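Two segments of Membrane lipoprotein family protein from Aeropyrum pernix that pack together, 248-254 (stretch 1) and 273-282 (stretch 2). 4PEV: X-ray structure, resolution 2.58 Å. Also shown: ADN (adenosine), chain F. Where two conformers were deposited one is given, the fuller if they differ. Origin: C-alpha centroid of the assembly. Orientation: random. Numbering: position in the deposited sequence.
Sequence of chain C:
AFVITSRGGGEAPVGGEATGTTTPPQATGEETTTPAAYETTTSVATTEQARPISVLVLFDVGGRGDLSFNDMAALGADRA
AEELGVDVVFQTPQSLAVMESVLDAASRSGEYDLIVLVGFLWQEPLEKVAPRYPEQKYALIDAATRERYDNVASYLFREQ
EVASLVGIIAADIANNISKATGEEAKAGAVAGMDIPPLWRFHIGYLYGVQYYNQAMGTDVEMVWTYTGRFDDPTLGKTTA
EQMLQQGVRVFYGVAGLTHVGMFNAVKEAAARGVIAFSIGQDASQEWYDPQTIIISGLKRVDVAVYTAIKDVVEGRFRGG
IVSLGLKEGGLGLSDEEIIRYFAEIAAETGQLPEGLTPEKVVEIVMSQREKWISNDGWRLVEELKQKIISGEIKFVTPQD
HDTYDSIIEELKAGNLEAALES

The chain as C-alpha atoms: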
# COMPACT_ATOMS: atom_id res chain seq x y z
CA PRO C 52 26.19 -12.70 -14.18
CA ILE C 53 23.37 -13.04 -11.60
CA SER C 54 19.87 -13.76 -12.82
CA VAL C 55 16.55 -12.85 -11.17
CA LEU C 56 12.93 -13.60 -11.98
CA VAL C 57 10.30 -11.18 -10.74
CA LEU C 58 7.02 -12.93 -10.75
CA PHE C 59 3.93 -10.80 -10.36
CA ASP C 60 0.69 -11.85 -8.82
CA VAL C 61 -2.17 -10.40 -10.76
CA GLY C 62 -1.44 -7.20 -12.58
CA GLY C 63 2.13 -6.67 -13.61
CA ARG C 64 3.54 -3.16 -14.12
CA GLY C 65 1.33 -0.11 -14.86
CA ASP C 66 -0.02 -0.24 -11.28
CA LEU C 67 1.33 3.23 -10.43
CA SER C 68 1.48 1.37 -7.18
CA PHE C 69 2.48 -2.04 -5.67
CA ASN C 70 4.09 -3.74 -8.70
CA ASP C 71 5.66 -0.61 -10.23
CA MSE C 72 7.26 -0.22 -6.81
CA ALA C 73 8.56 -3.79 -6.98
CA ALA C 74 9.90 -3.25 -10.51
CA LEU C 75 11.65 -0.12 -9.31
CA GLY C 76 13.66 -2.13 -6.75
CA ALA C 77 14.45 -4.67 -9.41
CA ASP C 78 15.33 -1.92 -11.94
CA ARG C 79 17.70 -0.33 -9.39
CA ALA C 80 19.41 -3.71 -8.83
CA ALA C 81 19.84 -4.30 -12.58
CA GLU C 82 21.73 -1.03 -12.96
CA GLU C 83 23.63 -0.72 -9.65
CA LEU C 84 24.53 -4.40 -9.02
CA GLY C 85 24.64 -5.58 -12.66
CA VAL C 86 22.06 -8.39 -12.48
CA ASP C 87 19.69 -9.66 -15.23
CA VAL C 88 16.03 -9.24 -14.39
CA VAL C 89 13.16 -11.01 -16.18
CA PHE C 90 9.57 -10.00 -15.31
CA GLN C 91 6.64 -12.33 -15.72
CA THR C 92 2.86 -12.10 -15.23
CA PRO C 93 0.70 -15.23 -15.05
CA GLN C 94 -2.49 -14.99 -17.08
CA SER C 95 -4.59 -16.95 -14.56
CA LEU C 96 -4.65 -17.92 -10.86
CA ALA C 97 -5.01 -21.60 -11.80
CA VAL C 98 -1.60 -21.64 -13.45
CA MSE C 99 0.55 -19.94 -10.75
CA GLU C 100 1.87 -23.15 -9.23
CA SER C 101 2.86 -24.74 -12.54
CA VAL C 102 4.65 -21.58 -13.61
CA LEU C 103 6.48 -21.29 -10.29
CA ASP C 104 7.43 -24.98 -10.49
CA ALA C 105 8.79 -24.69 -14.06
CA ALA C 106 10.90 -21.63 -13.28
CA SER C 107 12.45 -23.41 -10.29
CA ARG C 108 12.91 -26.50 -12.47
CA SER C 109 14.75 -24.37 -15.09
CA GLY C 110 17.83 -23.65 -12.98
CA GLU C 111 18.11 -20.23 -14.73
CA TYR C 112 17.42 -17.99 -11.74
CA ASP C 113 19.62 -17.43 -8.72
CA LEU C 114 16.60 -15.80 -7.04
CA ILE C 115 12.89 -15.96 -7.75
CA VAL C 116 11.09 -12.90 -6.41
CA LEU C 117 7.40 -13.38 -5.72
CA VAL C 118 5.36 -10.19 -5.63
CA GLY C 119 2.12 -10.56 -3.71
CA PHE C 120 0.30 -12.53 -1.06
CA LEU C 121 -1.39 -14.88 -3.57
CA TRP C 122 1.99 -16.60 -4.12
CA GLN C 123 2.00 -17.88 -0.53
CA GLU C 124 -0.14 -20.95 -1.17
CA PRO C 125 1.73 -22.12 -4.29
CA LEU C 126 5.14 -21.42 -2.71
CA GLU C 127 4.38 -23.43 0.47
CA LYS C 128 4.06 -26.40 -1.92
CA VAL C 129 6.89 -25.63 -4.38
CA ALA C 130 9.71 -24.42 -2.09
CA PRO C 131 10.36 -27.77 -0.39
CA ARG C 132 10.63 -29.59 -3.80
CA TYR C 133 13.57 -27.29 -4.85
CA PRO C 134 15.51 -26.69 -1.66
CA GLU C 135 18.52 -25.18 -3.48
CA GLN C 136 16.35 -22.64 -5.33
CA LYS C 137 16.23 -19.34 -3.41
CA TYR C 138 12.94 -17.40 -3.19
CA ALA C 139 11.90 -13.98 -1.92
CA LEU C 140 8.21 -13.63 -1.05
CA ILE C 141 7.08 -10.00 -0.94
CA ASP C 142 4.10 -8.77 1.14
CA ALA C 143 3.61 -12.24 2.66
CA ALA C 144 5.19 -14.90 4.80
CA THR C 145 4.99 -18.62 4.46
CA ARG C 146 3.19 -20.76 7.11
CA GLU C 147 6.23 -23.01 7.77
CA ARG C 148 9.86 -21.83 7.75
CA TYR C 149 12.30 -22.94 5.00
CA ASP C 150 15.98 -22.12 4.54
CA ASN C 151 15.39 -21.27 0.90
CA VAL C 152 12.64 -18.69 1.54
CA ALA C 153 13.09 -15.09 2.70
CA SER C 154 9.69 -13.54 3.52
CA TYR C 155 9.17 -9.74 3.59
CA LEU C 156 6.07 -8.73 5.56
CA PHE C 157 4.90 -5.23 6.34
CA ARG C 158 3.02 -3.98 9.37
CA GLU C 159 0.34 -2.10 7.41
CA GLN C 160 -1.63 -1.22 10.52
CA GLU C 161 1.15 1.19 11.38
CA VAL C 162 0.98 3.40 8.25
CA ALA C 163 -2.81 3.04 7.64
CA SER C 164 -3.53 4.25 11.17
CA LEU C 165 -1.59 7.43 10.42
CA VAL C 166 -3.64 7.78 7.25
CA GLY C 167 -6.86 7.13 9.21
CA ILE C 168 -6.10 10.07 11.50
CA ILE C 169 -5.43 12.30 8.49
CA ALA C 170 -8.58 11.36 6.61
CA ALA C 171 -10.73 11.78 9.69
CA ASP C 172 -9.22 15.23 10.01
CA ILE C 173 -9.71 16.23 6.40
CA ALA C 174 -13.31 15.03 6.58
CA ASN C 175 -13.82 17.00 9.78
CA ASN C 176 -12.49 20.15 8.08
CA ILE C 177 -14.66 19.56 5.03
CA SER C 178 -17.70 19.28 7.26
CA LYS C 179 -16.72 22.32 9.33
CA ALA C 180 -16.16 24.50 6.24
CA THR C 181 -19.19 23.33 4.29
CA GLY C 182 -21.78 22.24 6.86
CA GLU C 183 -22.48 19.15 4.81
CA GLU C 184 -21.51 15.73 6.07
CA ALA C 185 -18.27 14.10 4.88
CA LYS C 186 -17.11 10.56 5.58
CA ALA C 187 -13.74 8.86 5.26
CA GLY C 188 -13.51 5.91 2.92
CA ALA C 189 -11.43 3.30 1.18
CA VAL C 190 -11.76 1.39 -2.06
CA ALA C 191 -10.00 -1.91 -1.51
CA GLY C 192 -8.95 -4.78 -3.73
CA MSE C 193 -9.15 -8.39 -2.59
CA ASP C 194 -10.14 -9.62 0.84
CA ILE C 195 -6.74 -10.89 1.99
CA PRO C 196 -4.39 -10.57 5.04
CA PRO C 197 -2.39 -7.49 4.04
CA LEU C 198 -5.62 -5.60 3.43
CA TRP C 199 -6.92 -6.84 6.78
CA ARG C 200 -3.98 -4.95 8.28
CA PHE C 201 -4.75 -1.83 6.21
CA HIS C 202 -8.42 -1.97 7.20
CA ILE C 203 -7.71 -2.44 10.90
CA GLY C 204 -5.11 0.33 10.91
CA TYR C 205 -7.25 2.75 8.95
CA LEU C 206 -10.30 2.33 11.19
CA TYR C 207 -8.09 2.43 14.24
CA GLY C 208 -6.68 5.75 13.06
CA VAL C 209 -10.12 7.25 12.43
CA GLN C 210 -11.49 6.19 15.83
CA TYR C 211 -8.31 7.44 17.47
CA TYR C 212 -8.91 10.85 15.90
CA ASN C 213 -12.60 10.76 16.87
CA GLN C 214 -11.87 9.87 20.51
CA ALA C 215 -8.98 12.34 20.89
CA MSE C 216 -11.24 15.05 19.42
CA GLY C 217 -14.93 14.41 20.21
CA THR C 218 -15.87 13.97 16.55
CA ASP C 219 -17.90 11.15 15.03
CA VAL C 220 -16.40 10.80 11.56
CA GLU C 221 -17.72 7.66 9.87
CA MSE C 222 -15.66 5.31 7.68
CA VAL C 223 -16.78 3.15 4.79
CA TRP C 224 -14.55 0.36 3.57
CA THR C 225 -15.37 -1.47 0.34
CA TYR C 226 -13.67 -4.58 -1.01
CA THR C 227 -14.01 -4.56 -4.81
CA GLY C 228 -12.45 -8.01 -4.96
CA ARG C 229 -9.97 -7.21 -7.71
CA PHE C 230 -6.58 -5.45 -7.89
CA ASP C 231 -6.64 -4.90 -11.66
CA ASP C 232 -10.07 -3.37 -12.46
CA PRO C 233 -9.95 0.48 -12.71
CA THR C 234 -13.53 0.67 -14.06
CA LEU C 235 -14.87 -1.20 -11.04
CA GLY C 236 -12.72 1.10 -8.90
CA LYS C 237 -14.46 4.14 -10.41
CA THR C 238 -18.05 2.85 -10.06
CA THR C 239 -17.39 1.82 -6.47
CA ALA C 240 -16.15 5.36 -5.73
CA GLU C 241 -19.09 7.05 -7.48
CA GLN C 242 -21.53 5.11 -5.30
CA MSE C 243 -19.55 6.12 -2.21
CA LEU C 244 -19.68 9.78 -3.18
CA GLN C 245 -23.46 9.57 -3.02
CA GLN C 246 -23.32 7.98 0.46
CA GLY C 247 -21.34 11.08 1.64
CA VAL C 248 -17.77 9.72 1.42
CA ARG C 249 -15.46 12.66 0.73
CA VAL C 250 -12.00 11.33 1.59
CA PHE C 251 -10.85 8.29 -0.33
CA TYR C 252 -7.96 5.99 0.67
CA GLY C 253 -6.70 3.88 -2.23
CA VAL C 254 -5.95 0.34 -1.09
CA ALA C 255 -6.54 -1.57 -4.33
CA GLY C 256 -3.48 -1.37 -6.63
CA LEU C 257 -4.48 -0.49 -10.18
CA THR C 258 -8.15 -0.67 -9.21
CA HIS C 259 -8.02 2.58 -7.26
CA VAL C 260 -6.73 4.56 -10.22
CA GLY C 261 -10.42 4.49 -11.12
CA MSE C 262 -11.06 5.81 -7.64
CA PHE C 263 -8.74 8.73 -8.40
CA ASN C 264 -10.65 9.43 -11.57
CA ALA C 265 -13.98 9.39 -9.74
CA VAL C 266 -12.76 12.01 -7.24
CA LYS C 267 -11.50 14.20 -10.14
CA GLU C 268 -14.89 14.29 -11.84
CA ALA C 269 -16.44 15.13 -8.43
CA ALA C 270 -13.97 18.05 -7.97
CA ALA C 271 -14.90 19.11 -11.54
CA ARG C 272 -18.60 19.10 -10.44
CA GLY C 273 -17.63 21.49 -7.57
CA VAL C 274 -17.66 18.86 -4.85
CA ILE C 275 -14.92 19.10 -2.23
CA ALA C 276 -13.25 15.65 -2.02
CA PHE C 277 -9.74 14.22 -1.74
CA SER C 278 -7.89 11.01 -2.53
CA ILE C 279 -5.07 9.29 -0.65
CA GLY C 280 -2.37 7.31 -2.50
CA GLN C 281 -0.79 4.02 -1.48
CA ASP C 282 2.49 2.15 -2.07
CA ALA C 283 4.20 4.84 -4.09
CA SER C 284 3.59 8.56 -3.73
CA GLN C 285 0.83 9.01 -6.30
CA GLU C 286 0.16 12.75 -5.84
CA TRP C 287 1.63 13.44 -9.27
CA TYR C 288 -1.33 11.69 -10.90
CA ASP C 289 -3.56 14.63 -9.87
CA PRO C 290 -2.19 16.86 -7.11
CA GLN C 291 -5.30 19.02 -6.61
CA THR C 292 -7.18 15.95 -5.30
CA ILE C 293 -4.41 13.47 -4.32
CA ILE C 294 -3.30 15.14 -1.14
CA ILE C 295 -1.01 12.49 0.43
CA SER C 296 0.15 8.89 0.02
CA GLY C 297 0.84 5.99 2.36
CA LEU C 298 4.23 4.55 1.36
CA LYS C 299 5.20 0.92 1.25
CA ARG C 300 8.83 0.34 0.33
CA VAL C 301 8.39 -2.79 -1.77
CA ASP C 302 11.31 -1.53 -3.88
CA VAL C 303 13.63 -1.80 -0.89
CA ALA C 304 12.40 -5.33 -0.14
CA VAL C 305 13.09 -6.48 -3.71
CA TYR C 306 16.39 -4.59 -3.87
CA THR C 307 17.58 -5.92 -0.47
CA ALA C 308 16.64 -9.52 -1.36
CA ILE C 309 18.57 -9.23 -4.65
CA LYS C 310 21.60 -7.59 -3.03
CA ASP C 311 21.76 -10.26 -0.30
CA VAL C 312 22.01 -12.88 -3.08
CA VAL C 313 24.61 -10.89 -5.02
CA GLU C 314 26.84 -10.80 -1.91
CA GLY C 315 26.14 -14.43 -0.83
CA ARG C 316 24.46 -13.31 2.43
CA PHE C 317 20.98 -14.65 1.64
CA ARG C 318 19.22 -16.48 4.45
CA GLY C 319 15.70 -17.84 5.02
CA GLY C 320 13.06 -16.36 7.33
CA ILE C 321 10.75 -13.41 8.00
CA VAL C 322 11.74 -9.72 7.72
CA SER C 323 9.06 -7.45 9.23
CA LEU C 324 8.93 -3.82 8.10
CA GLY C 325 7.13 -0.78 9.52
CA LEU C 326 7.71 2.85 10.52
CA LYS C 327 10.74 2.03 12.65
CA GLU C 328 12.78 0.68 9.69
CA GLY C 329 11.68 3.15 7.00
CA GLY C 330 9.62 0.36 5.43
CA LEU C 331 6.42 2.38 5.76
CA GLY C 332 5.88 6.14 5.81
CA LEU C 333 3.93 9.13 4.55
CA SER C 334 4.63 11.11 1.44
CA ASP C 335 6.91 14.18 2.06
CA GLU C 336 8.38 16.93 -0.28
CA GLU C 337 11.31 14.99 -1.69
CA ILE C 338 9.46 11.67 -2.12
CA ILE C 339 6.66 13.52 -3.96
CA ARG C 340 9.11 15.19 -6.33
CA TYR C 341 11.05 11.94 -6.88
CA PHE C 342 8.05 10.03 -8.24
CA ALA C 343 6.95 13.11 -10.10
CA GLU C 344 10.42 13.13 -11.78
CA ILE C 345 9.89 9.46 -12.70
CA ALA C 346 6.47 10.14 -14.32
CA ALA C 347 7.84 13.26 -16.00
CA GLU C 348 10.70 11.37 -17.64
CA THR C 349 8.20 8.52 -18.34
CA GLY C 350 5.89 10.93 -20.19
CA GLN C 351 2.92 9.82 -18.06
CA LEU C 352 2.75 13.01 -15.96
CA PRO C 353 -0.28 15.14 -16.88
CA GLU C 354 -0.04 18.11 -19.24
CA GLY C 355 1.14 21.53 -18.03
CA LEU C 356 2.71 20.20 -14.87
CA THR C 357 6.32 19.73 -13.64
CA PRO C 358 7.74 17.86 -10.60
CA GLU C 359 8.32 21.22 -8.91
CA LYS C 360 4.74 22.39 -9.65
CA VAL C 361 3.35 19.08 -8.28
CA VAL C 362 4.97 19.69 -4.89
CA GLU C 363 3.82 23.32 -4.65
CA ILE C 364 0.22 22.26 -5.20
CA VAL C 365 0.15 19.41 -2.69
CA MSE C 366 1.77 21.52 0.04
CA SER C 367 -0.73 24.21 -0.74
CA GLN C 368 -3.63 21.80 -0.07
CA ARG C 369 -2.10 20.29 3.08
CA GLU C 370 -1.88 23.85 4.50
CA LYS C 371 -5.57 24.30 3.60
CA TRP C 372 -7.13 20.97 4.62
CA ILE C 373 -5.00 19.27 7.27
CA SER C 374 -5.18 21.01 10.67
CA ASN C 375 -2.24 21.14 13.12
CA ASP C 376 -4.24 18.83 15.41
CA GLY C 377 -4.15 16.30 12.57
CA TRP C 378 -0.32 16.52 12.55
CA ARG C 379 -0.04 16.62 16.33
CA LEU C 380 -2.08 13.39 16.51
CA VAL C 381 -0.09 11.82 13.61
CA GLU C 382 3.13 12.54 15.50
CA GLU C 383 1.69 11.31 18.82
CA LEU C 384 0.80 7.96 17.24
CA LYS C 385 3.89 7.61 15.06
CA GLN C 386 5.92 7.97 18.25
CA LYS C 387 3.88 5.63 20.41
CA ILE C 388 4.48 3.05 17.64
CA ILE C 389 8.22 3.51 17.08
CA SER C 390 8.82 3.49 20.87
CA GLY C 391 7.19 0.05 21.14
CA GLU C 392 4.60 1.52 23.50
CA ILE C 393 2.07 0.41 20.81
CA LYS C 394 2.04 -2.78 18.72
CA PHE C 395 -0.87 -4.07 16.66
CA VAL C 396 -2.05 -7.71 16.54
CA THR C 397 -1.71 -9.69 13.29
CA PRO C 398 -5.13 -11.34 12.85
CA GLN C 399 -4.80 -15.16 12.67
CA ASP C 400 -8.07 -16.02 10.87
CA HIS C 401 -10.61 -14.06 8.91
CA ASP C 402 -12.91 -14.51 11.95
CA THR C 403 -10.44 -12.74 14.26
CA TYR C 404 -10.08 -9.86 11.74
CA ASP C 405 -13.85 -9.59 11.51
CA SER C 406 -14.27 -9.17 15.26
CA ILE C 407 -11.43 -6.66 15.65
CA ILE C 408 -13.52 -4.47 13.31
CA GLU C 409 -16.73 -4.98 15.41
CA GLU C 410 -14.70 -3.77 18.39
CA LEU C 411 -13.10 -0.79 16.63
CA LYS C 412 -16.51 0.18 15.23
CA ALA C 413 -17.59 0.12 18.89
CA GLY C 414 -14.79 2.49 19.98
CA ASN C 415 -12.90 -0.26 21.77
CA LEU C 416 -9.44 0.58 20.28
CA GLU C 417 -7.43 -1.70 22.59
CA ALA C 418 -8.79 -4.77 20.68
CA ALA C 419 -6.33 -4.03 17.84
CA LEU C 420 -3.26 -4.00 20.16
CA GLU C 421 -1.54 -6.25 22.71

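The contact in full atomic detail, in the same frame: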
# COMPACT_ATOMS: atom_id res chain seq x y z
N VAL C 248 -19.22 9.89 1.26
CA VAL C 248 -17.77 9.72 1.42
C VAL C 248 -17.09 10.84 0.66
O VAL C 248 -17.41 11.08 -0.50
CB VAL C 248 -17.24 8.39 0.89
CG1 VAL C 248 -15.73 8.31 1.09
CG2 VAL C 248 -17.91 7.22 1.60
N ARG C 249 -16.17 11.53 1.32
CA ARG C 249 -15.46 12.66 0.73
C ARG C 249 -13.93 12.53 0.75
O ARG C 249 -13.24 13.27 0.06
CB ARG C 249 -15.89 13.94 1.45
CG ARG C 249 -17.32 14.37 1.15
CD ARG C 249 -17.45 14.96 -0.24
NE ARG C 249 -18.74 15.61 -0.43
CZ ARG C 249 -18.99 16.89 -0.19
NH1 ARG C 249 -18.02 17.67 0.26
NH2 ARG C 249 -20.19 17.38 -0.39
N VAL C 250 -13.42 11.60 1.54
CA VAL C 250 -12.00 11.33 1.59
C VAL C 250 -11.79 9.86 1.29
O VAL C 250 -12.39 9.00 1.95
CB VAL C 250 -11.44 11.66 2.96
CG1 VAL C 250 -9.93 11.49 2.97
CG2 VAL C 250 -11.85 13.08 3.36
N PHE C 251 -10.93 9.59 0.32
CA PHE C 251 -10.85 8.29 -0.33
C PHE C 251 -9.47 7.68 -0.31
O PHE C 251 -8.63 8.05 -1.13
CB PHE C 251 -11.23 8.46 -1.79
CG PHE C 251 -12.69 8.54 -2.02
CD1 PHE C 251 -13.33 9.76 -2.00
CD2 PHE C 251 -13.42 7.40 -2.28
CE1 PHE C 251 -14.67 9.85 -2.24
CE2 PHE C 251 -14.77 7.47 -2.50
CZ PHE C 251 -15.41 8.71 -2.48
N TYR C 252 -9.25 6.70 0.58
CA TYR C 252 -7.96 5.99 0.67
C TYR C 252 -7.88 4.87 -0.35
O TYR C 252 -8.72 3.97 -0.36
CB TYR C 252 -7.80 5.42 2.07
CG TYR C 252 -6.46 4.84 2.41
CD1 TYR C 252 -5.30 5.25 1.76
CD2 TYR C 252 -6.35 3.91 3.44
CE1 TYR C 252 -4.07 4.72 2.12
CE2 TYR C 252 -5.12 3.38 3.81
CZ TYR C 252 -3.99 3.78 3.15
OH TYR C 252 -2.79 3.23 3.52
N GLY C 253 -6.84 4.88 -1.18
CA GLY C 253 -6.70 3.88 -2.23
C GLY C 253 -5.92 2.67 -1.80
O GLY C 253 -4.71 2.72 -1.69
N VAL C 254 -6.61 1.56 -1.56
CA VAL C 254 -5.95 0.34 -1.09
C VAL C 254 -6.21 -0.84 -2.03
O VAL C 254 -6.44 -1.97 -1.59
CB VAL C 254 -6.38 -0.02 0.36
CG1 VAL C 254 -5.31 -0.88 1.01
CG2 VAL C 254 -6.61 1.23 1.20
N GLY C 273 -17.62 20.50 -8.65
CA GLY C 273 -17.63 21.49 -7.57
C GLY C 273 -17.56 20.88 -6.18
O GLY C 273 -17.45 21.57 -5.18
N VAL C 274 -17.62 19.56 -6.11
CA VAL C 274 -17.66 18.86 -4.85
C VAL C 274 -16.27 18.84 -4.22
O VAL C 274 -15.29 18.54 -4.88
CB VAL C 274 -18.14 17.41 -5.07
CG1 VAL C 274 -18.04 16.61 -3.78
CG2 VAL C 274 -19.58 17.40 -5.61
N ILE C 275 -16.20 19.11 -2.93
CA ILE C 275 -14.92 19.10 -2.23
C ILE C 275 -14.62 17.69 -1.71
O ILE C 275 -15.24 17.25 -0.73
CB ILE C 275 -14.90 20.11 -1.07
CG1 ILE C 275 -14.94 21.53 -1.65
CG2 ILE C 275 -13.67 19.91 -0.19
CD1 ILE C 275 -15.29 22.61 -0.63
N ALA C 276 -13.67 17.01 -2.37
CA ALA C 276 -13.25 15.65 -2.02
C ALA C 276 -11.78 15.41 -2.31
O ALA C 276 -11.21 16.04 -3.18
CB ALA C 276 -14.09 14.62 -2.77
N PHE C 277 -11.17 14.47 -1.60
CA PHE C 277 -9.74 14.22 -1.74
C PHE C 277 -9.42 12.74 -1.76
O PHE C 277 -10.14 11.94 -1.17
CB PHE C 277 -8.98 14.88 -0.59
CG PHE C 277 -9.09 16.37 -0.58
CD1 PHE C 277 -8.25 17.15 -1.36
CD2 PHE C 277 -10.03 17.01 0.23
CE1 PHE C 277 -8.36 18.53 -1.35
CE2 PHE C 277 -10.14 18.39 0.24
CZ PHE C 277 -9.30 19.15 -0.55
N SER C 278 -8.34 12.38 -2.45
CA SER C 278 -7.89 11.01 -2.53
C SER C 278 -6.60 10.86 -1.75
O SER C 278 -5.87 11.83 -1.53
CB SER C 278 -7.67 10.59 -3.99
OG SER C 278 -8.88 10.61 -4.75
N ILE C 279 -6.31 9.63 -1.34
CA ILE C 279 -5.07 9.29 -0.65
C ILE C 279 -4.37 8.09 -1.32
O ILE C 279 -4.95 7.00 -1.42
CB ILE C 279 -5.34 8.99 0.84
CG1 ILE C 279 -6.11 10.17 1.46
CG2 ILE C 279 -4.03 8.66 1.56
CD1 ILE C 279 -6.37 10.07 2.96
N GLY C 280 -3.13 8.31 -1.76
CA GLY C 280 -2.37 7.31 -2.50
C GLY C 280 -1.79 6.23 -1.62
O GLY C 280 -1.69 6.39 -0.41
N GLN C 281 -1.42 5.11 -2.22
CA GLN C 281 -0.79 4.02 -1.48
C GLN C 281 0.30 3.35 -2.29
O GLN C 281 0.19 3.22 -3.51
CB GLN C 281 -1.84 2.99 -1.02
CG GLN C 281 -1.32 1.84 -0.16
CD GLN C 281 -0.51 2.29 1.06
OE1 GLN C 281 -0.90 3.20 1.81
NE2 GLN C 281 0.63 1.63 1.28
N ASP C 282 1.36 2.95 -1.58
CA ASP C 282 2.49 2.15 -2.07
C ASP C 282 3.56 3.09 -2.55
O ASP C 282 4.58 3.26 -1.87
CB ASP C 282 2.09 1.07 -3.10
CG ASP C 282 1.15 0.03 -2.51
OD1 ASP C 282 1.41 -0.38 -1.35
OD2 ASP C 282 0.15 -0.38 -3.18
O5' ADN F . -2.61 -1.12 -3.38
C5' ADN F . -2.88 -1.43 -2.00
C4' ADN F . -2.33 -2.77 -1.50
O4' ADN F . -2.95 -3.88 -2.15
C3' ADN F . -0.84 -3.02 -1.69
O3' ADN F . -0.05 -2.37 -0.69
C2' ADN F . -0.76 -4.54 -1.63
O2' ADN F . -0.73 -5.06 -0.29
C1' ADN F . -2.04 -4.97 -2.30
N9 ADN F . -1.84 -5.21 -3.74
C8 ADN F . -1.78 -4.29 -4.73
N7 ADN F . -1.60 -4.87 -5.94
C5 ADN F . -1.55 -6.20 -5.72
C6 ADN F . -1.38 -7.43 -6.53
N6 ADN F . -1.21 -7.33 -7.86
N1 ADN F . -1.38 -8.63 -5.90
C2 ADN F . -1.53 -8.74 -4.56
N3 ADN F . -1.69 -7.68 -3.76
C4 ADN F . -1.70 -6.42 -4.27

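The two stretches lie side by side as parallel beta strands, their directions 15° apart, with Val-250, Phe-251 and Tyr-252 paired with Phe-277, Ser-278 and Ile-279. Val-248, at the start of stretch 1, makes no contact with stretch 2. Arg-249 opens the ladder: its O accepts a hydrogen bond from Phe-277 N at 2.9 Å. Its long side chain reaches beyond the paired region, where NH1 donates to Ile-275 O at 3.0 Å, supplying a carbonyl of the loop with a donor, while Val-274 CG1 covers one face of the guanidinium.

Val-250 presents its branched side chain on the face it shares with Phe-277 and Ile-279, and its CG1 meets Ile-279 CD1 at 3.8 Å, an apolar contact suited to this buried site. Phe-251 points to the other face, with Ser-278, whose OG lies 4.3 Å from Phe-251 CB; the small serine asks for little room on this buried face. Its backbone bonds both ways, as parallel pairing requires: Phe-251 N to Phe-277 O, 2.9 Å, and Ile-279 N to Phe-251 O, 2.8 Å.

Tyr-252 returns to the first face, its CD1 3.6 Å from Ile-279 CG2. Gly-253 N closes the ladder on Ile-279 O at 2.9 Å; a CB here would point toward stretch 2, about 3.4 Å from Ile-279 O, so the absence of a side chain leaves this carbonyl uncrowded. Beyond it, Asp-282 binds adenosine, accepting hydrogen bonds from the O3' and O5' hydroxyls.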